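Long-range contacts in Phl p 3 allergen (Phleum pratense, PDB 3FT1), which is a secreted major grass pollen allergen recognised by IgE, a member of the expansin B subfamily that contains an expansin C-terminal domain: residues 4-9 with 17-22; 41-46 with 66-71. All coordinates share one frame; numbering follows the deposited sequence.

Interaction 1. Residues 4-9 with 17-22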
ATOM      1  N   VAL A   4       1.425  -9.787   3.028  1.00 17.73           N
ATOM      2  CA  VAL A   4       0.515  -8.714   2.662  1.00 14.44           C
ATOM      3  C   VAL A   4      -0.075  -8.925   1.281  1.00 12.75           C
ATOM      4  O   VAL A   4       0.579  -9.479   0.404  1.00 12.22           O
ATOM      5  CB  VAL A   4       1.214  -7.341   2.736  1.00 13.85           C
ATOM      6  CG1 VAL A   4       2.295  -7.223   1.663  1.00 22.82           C
ATOM      7  CG2 VAL A   4       0.202  -6.218   2.595  1.00 18.20           C
ATOM      8  N   THR A   5      -1.327  -8.515   1.110  1.00 17.01           N
ATOM      9  CA  THR A   5      -1.910  -8.404  -0.221  1.00 14.05           C
ATOM     10  C   THR A   5      -2.529  -7.020  -0.354  1.00 13.06           C
ATOM     11  O   THR A   5      -2.966  -6.427   0.639  1.00  9.58           O
ATOM     12  CB  THR A   5      -2.997  -9.480  -0.507  1.00 13.32           C
ATOM     13  OG1 THR A   5      -4.082  -9.339   0.416  1.00 16.04           O
ATOM     14  CG2 THR A   5      -2.419 -10.897  -0.417  1.00 11.30           C
ATOM     15  N   PHE A   6      -2.538  -6.505  -1.584  1.00 13.52           N
ATOM     16  CA  PHE A   6      -3.117  -5.210  -1.898  1.00 11.21           C
ATOM     17  C   PHE A   6      -4.148  -5.466  -2.978  1.00  9.98           C
ATOM     18  O   PHE A   6      -3.786  -5.924  -4.057  1.00 13.66           O
ATOM     19  CB  PHE A   6      -2.074  -4.280  -2.524  1.00 11.57           C
ATOM     20  CG  PHE A   6      -0.893  -3.955  -1.638  1.00 12.58           C
ATOM     21  CD1 PHE A   6      -0.819  -2.737  -0.984  1.00 16.32           C
ATOM     22  CD2 PHE A   6       0.158  -4.848  -1.501  1.00 12.63           C
ATOM     23  CE1 PHE A   6       0.267  -2.421  -0.194  1.00 17.58           C
ATOM     24  CE2 PHE A   6       1.255  -4.541  -0.708  1.00 18.20           C
ATOM     25  CZ  PHE A   6       1.309  -3.329  -0.056  1.00 17.07           C
ATOM     26  N   THR A   7      -5.412  -5.169  -2.707  1.00 10.38           N
ATOM     27  CA  THR A   7      -6.449  -5.310  -3.727  1.00 10.54           C
ATOM     28  C   THR A   7      -6.974  -3.941  -4.112  1.00 11.28           C
ATOM     29  O   THR A   7      -7.443  -3.186  -3.265  1.00 13.90           O
ATOM     30  CB  THR A   7      -7.610  -6.177  -3.234  1.00 12.13           C
ATOM     31  OG1 THR A   7      -7.096  -7.437  -2.789  1.00 14.41           O
ATOM     32  CG2 THR A   7      -8.636  -6.402  -4.355  1.00 15.82           C
ATOM     33  N   VAL A   8      -6.890  -3.626  -5.398  1.00  8.83           N
ATOM     34  CA  VAL A   8      -7.349  -2.336  -5.884  1.00  9.06           C
ATOM     35  C   VAL A   8      -8.870  -2.310  -5.934  1.00 14.79           C
ATOM     36  O   VAL A   8      -9.498  -3.140  -6.597  1.00 13.95           O
ATOM     37  CB  VAL A   8      -6.786  -2.030  -7.276  1.00 12.32           C
ATOM     38  CG1 VAL A   8      -7.394  -0.736  -7.810  1.00 13.29           C
ATOM     39  CG2 VAL A   8      -5.271  -1.924  -7.216  1.00 12.45           C
ATOM     40  N   GLN A   9      -9.458  -1.356  -5.221  1.00 10.59           N
ATOM     41  CA  GLN A   9     -10.908  -1.294  -5.064  1.00 13.04           C
ATOM     42  C   GLN A   9     -11.546  -0.356  -6.072  1.00 15.97           C
ATOM     43  O   GLN A   9     -10.936   0.629  -6.487  1.00 14.42           O
ATOM     44  CB  GLN A   9     -11.259  -0.813  -3.654  1.00 12.68           C
ATOM     45  CG  GLN A   9     -10.674  -1.694  -2.567  1.00 21.40           C
ATOM     46  CD  GLN A   9     -11.263  -3.082  -2.598  1.00 22.62           C
ATOM     47  OE1 GLN A   9     -10.618  -4.039  -3.034  1.00 22.14           O
ATOM     48  NE2 GLN A   9     -12.511  -3.198  -2.166  1.00 22.40           N
ATOM     49  N   LEU A  17      -5.748   5.924  -5.231  1.00 13.37           N
ATOM     50  CA  LEU A  17      -5.658   4.499  -4.937  1.00 11.57           C
ATOM     51  C   LEU A  17      -6.504   4.173  -3.725  1.00 10.63           C
ATOM     52  O   LEU A  17      -6.283   4.713  -2.655  1.00 16.16           O
ATOM     53  CB  LEU A  17      -4.212   4.094  -4.651  1.00 21.95           C
ATOM     54  CG  LEU A  17      -3.346   3.679  -5.832  1.00 22.31           C
ATOM     55  CD1 LEU A  17      -1.911   3.435  -5.369  1.00 27.13           C
ATOM     56  CD2 LEU A  17      -3.923   2.434  -6.499  1.00 23.42           C
ATOM     57  N   VAL A  18      -7.478   3.287  -3.908  1.00 15.57           N
ATOM     58  CA  VAL A  18      -8.272   2.777  -2.808  1.00 16.33           C
ATOM     59  C   VAL A  18      -7.897   1.318  -2.685  1.00 13.43           C
ATOM     60  O   VAL A  18      -8.148   0.531  -3.607  1.00 11.30           O
ATOM     61  CB  VAL A  18      -9.780   2.892  -3.095  1.00 11.68           C
ATOM     62  CG1 VAL A  18     -10.579   2.424  -1.900  1.00 16.99           C
ATOM     63  CG2 VAL A  18     -10.144   4.332  -3.453  1.00 13.31           C
ATOM     64  N   LEU A  19      -7.283   0.962  -1.561  1.00 17.16           N
ATOM     65  CA  LEU A  19      -6.681  -0.357  -1.423  1.00 13.57           C
ATOM     66  C   LEU A  19      -7.201  -1.104  -0.223  1.00 18.86           C
ATOM     67  O   LEU A  19      -7.144  -0.602   0.906  1.00 13.42           O
ATOM     68  CB  LEU A  19      -5.162  -0.237  -1.287  1.00 11.79           C
ATOM     69  CG  LEU A  19      -4.416   0.376  -2.470  1.00 15.60           C
ATOM     70  CD1 LEU A  19      -2.960   0.612  -2.088  1.00 15.17           C
ATOM     71  CD2 LEU A  19      -4.525  -0.541  -3.681  1.00 13.87           C
ATOM     72  N   ASP A  20      -7.701  -2.306  -0.484  1.00 16.15           N
ATOM     73  CA  ASP A  20      -7.927  -3.290   0.561  1.00 10.10           C
ATOM     74  C   ASP A  20      -6.585  -3.937   0.841  1.00 11.36           C
ATOM     75  O   ASP A  20      -6.084  -4.736   0.053  1.00 13.02           O
ATOM     76  CB  ASP A  20      -8.927  -4.348   0.091  1.00 16.67           C
ATOM     77  CG  ASP A  20      -9.224  -5.385   1.154  1.00 26.05           C
ATOM     78  OD1 ASP A  20      -8.764  -5.218   2.303  1.00 20.59           O
ATOM     79  OD2 ASP A  20      -9.925  -6.371   0.840  1.00 25.21           O
ATOM     80  N   ILE A  21      -5.980  -3.562   1.958  1.00 12.39           N
ATOM     81  CA  ILE A  21      -4.687  -4.103   2.319  1.00 11.33           C
ATOM     82  C   ILE A  21      -4.918  -5.128   3.417  1.00 13.53           C
ATOM     83  O   ILE A  21      -5.496  -4.813   4.461  1.00 17.40           O
ATOM     84  CB  ILE A  21      -3.725  -2.984   2.813  1.00 16.24           C
ATOM     85  CG1 ILE A  21      -3.527  -1.934   1.712  1.00 23.50           C
ATOM     86  CG2 ILE A  21      -2.387  -3.573   3.250  1.00 14.13           C
ATOM     87  CD1 ILE A  21      -2.683  -0.738   2.133  1.00 14.66           C
ATOM     88  N   LYS A  22      -4.496  -6.362   3.165  1.00  8.56           N
ATOM     89  CA  LYS A  22      -4.583  -7.415   4.160  1.00 12.86           C
ATOM     90  C   LYS A  22      -3.183  -7.671   4.688  1.00 20.28           C
ATOM     91  O   LYS A  22      -2.338  -8.233   3.994  1.00 20.46           O
ATOM     92  CB  LYS A  22      -5.179  -8.676   3.542  1.00 14.34           C
ATOM     93  CG  LYS A  22      -6.667  -8.543   3.261  1.00 21.24           C
ATOM     94  CD  LYS A  22      -7.446  -8.609   4.580  1.00 21.03           C
ATOM     95  CE  LYS A  22      -8.946  -8.501   4.374  1.00 35.74           C
ATOM     96  NZ  LYS A  22      -9.370  -7.123   4.013  1.00 34.16           N
TER
HETATM   97  O   HOH W   1      -5.951  -7.617  -0.272  1.00 13.93           O
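Five backbone hydrogen bonds join residues 4-9 to 17-22 as the two arms of an antiparallel beta hairpin. Thr5 with Lys22 and Thr7 with Asp20 form hydrogen-bonded pairs, each with two bonds; they alternate with the non-hydrogen-bonded pairs Phe6-Ile21 and Val8-Leu19. The rung at the turn end, Gln9 N to Val18 O at 2.8 Å, is the shortest and runs nearly along the C=O axis; Thr7 N instead meets Asp20 O from above the carbonyl plane. That carbonyl also accepts a hydrogen bond from a water, 2.9 Å from Asp20 O, which bonds to OG1 of both Thr5 and Thr7. The two hydroxyls thus flank one water over the strand pair.

Polar side chains share this partly exposed face. The Lys22 chain, bent at chi2 and chi4, folds back along its own strand so that NZ reaches the syn lone pair of Asp20 OD1 at 2.6 Å, a salt bridge between residues two apart. Its CB meanwhile rests 3.4 Å from Thr5 OG1, methylene against hydroxyl.

The other face is wholly apolar. Phe6 and Ile21 lie side by side, Ile21 CG1 standing 3.9 Å from Phe6 CD1, while Leu19 CD1 meets the edge of the ring. Leu19 sends its other methyl, CD2, to Val8 CG2 at 3.9 Å, and Val4 CG2 touches Ile21 CG2 at 3.8 Å. Branched and aromatic residues suit this side, which faces the core of the immunoglobulin-like beta sandwich of the expansin C-terminal domain.

In the sheet, strand 3-8 lies between 16-24 and the short strand 92-93, with Thr92 hydrogen-bonded to Thr7 OG1. Strand 52-56 flanks 16-24 on its far side, and strands 65-71 and 76-83 pack against the apolar face.

Interaction 2. Residues 41-46 with 66-71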
ATOM      1  N   GLU A  41      10.776  11.026  -3.666  1.00 17.66           N
ATOM      2  CA  GLU A  41      11.552  10.692  -2.486  1.00 21.73           C
ATOM      3  C   GLU A  41      10.720  10.744  -1.217  1.00 33.30           C
ATOM      4  O   GLU A  41      11.137  10.240  -0.177  1.00 55.08           O
ATOM      5  CB  GLU A  41      12.782  11.595  -2.378  1.00 24.77           C
ATOM      6  CG  GLU A  41      13.603  11.618  -3.654  1.00 25.03           C
ATOM      7  CD  GLU A  41      14.893  12.397  -3.518  1.00 32.60           C
ATOM      8  OE1 GLU A  41      15.007  13.459  -4.162  1.00 29.14           O
ATOM      9  OE2 GLU A  41      15.787  11.951  -2.773  1.00 35.08           O
ATOM     10  N   GLU A  42       9.533  11.333  -1.287  1.00 14.56           N
ATOM     11  CA  GLU A  42       8.743  11.447  -0.069  1.00 17.03           C
ATOM     12  C   GLU A  42       7.711  10.331   0.098  1.00 14.34           C
ATOM     13  O   GLU A  42       7.109   9.863  -0.871  1.00 16.33           O
ATOM     14  CB  GLU A  42       8.095  12.827   0.056  1.00 32.79           C
ATOM     15  CG  GLU A  42       6.946  13.079  -0.883  1.00 37.86           C
ATOM     16  CD  GLU A  42       6.186  14.338  -0.515  1.00 46.82           C
ATOM     17  OE1 GLU A  42       6.825  15.296  -0.032  1.00 69.55           O
ATOM     18  OE2 GLU A  42       4.953  14.366  -0.701  1.00 48.14           O
ATOM     19  N   TRP A  43       7.535   9.903   1.344  1.00 14.28           N
ATOM     20  CA  TRP A  43       6.469   8.984   1.703  1.00 12.57           C
ATOM     21  C   TRP A  43       5.187   9.758   1.973  1.00 16.74           C
ATOM     22  O   TRP A  43       5.167  10.692   2.778  1.00 17.37           O
ATOM     23  CB  TRP A  43       6.869   8.159   2.934  1.00 14.33           C
ATOM     24  CG  TRP A  43       8.011   7.246   2.640  1.00 11.65           C
ATOM     25  CD1 TRP A  43       9.328   7.456   2.932  1.00 19.97           C
ATOM     26  CD2 TRP A  43       7.944   5.977   1.978  1.00 14.19           C
ATOM     27  NE1 TRP A  43      10.084   6.396   2.495  1.00 17.41           N
ATOM     28  CE2 TRP A  43       9.259   5.478   1.898  1.00 13.55           C
ATOM     29  CE3 TRP A  43       6.902   5.224   1.429  1.00  9.39           C
ATOM     30  CZ2 TRP A  43       9.561   4.253   1.309  1.00 13.70           C
ATOM     31  CZ3 TRP A  43       7.201   4.003   0.839  1.00 10.34           C
ATOM     32  CH2 TRP A  43       8.521   3.530   0.787  1.00 12.45           C
ATOM     33  N   GLU A  44       4.116   9.364   1.293  1.00 13.68           N
ATOM     34  CA  GLU A  44       2.818  10.001   1.451  1.00 12.96           C
ATOM     35  C   GLU A  44       1.878   9.082   2.218  1.00 12.24           C
ATOM     36  O   GLU A  44       1.625   7.953   1.794  1.00 13.82           O
ATOM     37  CB  GLU A  44       2.211  10.298   0.080  1.00 15.28           C
ATOM     38  CG  GLU A  44       3.147  11.047  -0.855  1.00 17.74           C
ATOM     39  CD  GLU A  44       2.563  11.201  -2.242  1.00 22.14           C
ATOM     40  OE1 GLU A  44       1.448  11.742  -2.353  1.00 25.06           O
ATOM     41  OE2 GLU A  44       3.220  10.783  -3.211  1.00 24.32           O
ATOM     42  N   PRO A  45       1.329   9.570   3.335  1.00 13.48           N
ATOM     43  CA  PRO A  45       0.495   8.680   4.150  1.00 16.32           C
ATOM     44  C   PRO A  45      -0.806   8.319   3.442  1.00 19.72           C
ATOM     45  O   PRO A  45      -1.400   9.165   2.765  1.00 15.20           O
ATOM     46  CB  PRO A  45       0.189   9.513   5.400  1.00 17.47           C
ATOM     47  CG  PRO A  45       1.059  10.739   5.307  1.00 24.65           C
ATOM     48  CD  PRO A  45       1.363  10.942   3.860  1.00 23.28           C
ATOM     49  N   LEU A  46      -1.224   7.065   3.576  1.00 14.90           N
ATOM     50  CA  LEU A  46      -2.562   6.663   3.172  1.00 12.83           C
ATOM     51  C   LEU A  46      -3.466   6.869   4.370  1.00 16.33           C
ATOM     52  O   LEU A  46      -3.022   6.777   5.511  1.00 16.67           O
ATOM     53  CB  LEU A  46      -2.600   5.196   2.736  1.00 12.61           C
ATOM     54  CG  LEU A  46      -2.201   4.901   1.289  1.00 19.52           C
ATOM     55  CD1 LEU A  46      -0.722   5.164   1.078  1.00 17.01           C
ATOM     56  CD2 LEU A  46      -2.561   3.465   0.929  1.00 18.24           C
ATOM     57  N   ASN A  66       5.614   2.054  -4.273  1.00 14.59           N
ATOM     58  CA  ASN A  66       6.245   1.463  -3.094  1.00 11.82           C
ATOM     59  C   ASN A  66       5.434   1.793  -1.853  1.00 10.35           C
ATOM     60  O   ASN A  66       4.814   2.854  -1.779  1.00 11.47           O
ATOM     61  CB  ASN A  66       7.666   2.013  -2.949  1.00 12.93           C
ATOM     62  CG  ASN A  66       8.402   2.034  -4.267  1.00 17.92           C
ATOM     63  OD1 ASN A  66       8.786   0.987  -4.787  1.00 17.20           O
ATOM     64  ND2 ASN A  66       8.574   3.227  -4.833  1.00 26.28           N
ATOM     65  N   PHE A  67       5.422   0.883  -0.887  1.00 12.98           N
ATOM     66  CA  PHE A  67       4.633   1.064   0.328  1.00  9.73           C
ATOM     67  C   PHE A  67       5.476   0.803   1.570  1.00 11.56           C
ATOM     68  O   PHE A  67       6.190  -0.195   1.642  1.00 15.40           O
ATOM     69  CB  PHE A  67       3.410   0.138   0.318  1.00 11.61           C
ATOM     70  CG  PHE A  67       2.427   0.464  -0.771  1.00 12.20           C
ATOM     71  CD1 PHE A  67       1.413   1.379  -0.548  1.00 13.69           C
ATOM     72  CD2 PHE A  67       2.553  -0.102  -2.030  1.00 15.97           C
ATOM     73  CE1 PHE A  67       0.520   1.716  -1.560  1.00 15.15           C
ATOM     74  CE2 PHE A  67       1.665   0.224  -3.048  1.00 16.39           C
ATOM     75  CZ  PHE A  67       0.647   1.129  -2.810  1.00 15.10           C
ATOM     76  N   ARG A  68       5.400   1.716   2.529  1.00  8.73           N
ATOM     77  CA  ARG A  68       6.072   1.531   3.815  1.00  7.79           C
ATOM     78  C   ARG A  68       5.022   1.274   4.869  1.00 13.16           C
ATOM     79  O   ARG A  68       4.069   2.054   5.009  1.00 11.66           O
ATOM     80  CB  ARG A  68       6.891   2.758   4.201  1.00 12.17           C
ATOM     81  CG  ARG A  68       7.549   2.628   5.570  1.00 12.23           C
ATOM     82  CD  ARG A  68       8.662   3.638   5.748  1.00 14.32           C
ATOM     83  NE  ARG A  68       8.142   4.989   5.919  1.00 13.32           N
ATOM     84  CZ  ARG A  68       8.910   6.068   6.049  1.00 17.92           C
ATOM     85  NH1 ARG A  68      10.233   5.952   6.024  1.00 14.39           N
ATOM     86  NH2 ARG A  68       8.356   7.261   6.207  1.00 15.89           N
ATOM     87  N   PHE A  69       5.197   0.174   5.596  1.00 11.48           N
ATOM     88  CA  PHE A  69       4.318  -0.198   6.697  1.00 14.89           C
ATOM     89  C   PHE A  69       5.003   0.015   8.041  1.00  7.65           C
ATOM     90  O   PHE A  69       6.186  -0.282   8.193  1.00 15.69           O
ATOM     91  CB  PHE A  69       3.941  -1.678   6.604  1.00 12.48           C
ATOM     92  CG  PHE A  69       3.102  -2.022   5.398  1.00 15.85           C
ATOM     93  CD1 PHE A  69       1.733  -1.843   5.422  1.00 31.51           C
ATOM     94  CD2 PHE A  69       3.683  -2.530   4.252  1.00 44.23           C
ATOM     95  CE1 PHE A  69       0.957  -2.160   4.328  1.00 30.21           C
ATOM     96  CE2 PHE A  69       2.908  -2.849   3.150  1.00 37.04           C
ATOM     97  CZ  PHE A  69       1.542  -2.659   3.194  1.00 14.97           C
ATOM     98  N   MET A  70       4.238   0.501   9.011  1.00 12.30           N
ATOM     99  CA  MET A  70       4.653   0.494  10.411  1.00 13.04           C
ATOM    100  C   MET A  70       3.574  -0.216  11.203  1.00  9.83           C
ATOM    101  O   MET A  70       2.403   0.170  11.146  1.00 14.22           O
ATOM    102  CB  MET A  70       4.826   1.923  10.932  1.00 10.84           C
ATOM    103  CG  MET A  70       6.089   2.595  10.453  1.00 18.25           C
ATOM    104  SD  MET A  70       7.555   1.847  11.196  1.00 23.98           S
ATOM    105  CE  MET A  70       7.247   2.151  12.936  1.00 24.59           C
ATOM    106  N   SER A  71       3.953  -1.278  11.904  1.00 11.82           N
ATOM    107  CA  SER A  71       2.999  -2.023  12.725  1.00 12.05           C
ATOM    108  C   SER A  71       2.796  -1.322  14.062  1.00 11.00           C
ATOM    109  O   SER A  71       3.580  -0.445  14.435  1.00 12.36           O
ATOM    110  CB  SER A  71       3.490  -3.451  12.963  1.00 13.42           C
ATOM    111  OG  SER A  71       4.501  -3.485  13.959  1.00 15.30           O
TER
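The backbones of 41-46 and 66-71 are not paired: they come nearest at Trp43 and Arg68, whose CA atoms are 7.8 Å apart, so side chains bridge the gap.

Trp43 and Arg68 carry most of the contact, both projecting from the backbone toward the opposite segment. Arg68 has CG anti to the backbone N (chi1 177°) and stays extended until chi3, where a bend (72°) lays the guanidinium flat on the indole. The planes are only 21° apart, and CZ sits over the five-membered ring, 3.7 Å from the centroid of that ring of Trp43: a stacked cation-pi pair. NH2 comes down near the pyrrole corner, 3.4 Å from Trp43 CD1, and NH1 lies near NE1. The same arginine covers the other half of the indole with its CB, which makes a CH-pi contact 3.7 Å from the centroid of the six-membered ring of Trp43. One long side chain thus spans both rings of the indole, charge over the one and methylene over the other, a use to which arginine and tryptophan are well suited. The rim of the benzene ring reaches the opposite main chain, with Trp43 CZ3 3.4 Å from Arg68 N.

A second, apolar touch lies in the core of the immunoglobulin-like sandwich, whereas the stack lies on the outer side of strand 65-71. Leu46 CD2 meets the edge of the Phe67 ring, 4.3 Å from Phe67 CE1, both residues suiting the interior.

Arg68 NE also forms a salt bridge with Glu34, which would further hold the guanidinium in place and temper its charge. Glu34 belongs to strand 30-36, which lies between strands 44-49 and 65-71 in the sheet; Trp43 therefore reaches across it, touching Arg36, and also meets Val78 of strand 76-83.

Interaction 1 joins neighbouring strands and interaction 2 reaches across an intervening one; their centres are 14 Å apart, on opposite sides of the chain's centre. All the strands belong to one continuous antiparallel sheet folded over on itself as a sandwich, so that hairpin 4-9/17-22 and strand 66-71 lie in facing layers and meet in the hydrophobic core. Phe6 of 4-9 touches two phenylalanines of 66-71, with Phe6 CZ 3.3 Å from Phe69 CZ and Phe6 CE1 3.6 Å from Phe67 CG. Strand 17-22 adds Leu19 CD1, 3.7 Å from Phe67 CE1, and Ile21 CG2, 3.8 Å from Phe69 CE1. The Trp43-Arg68 stack belongs to the other side of strand 66-71.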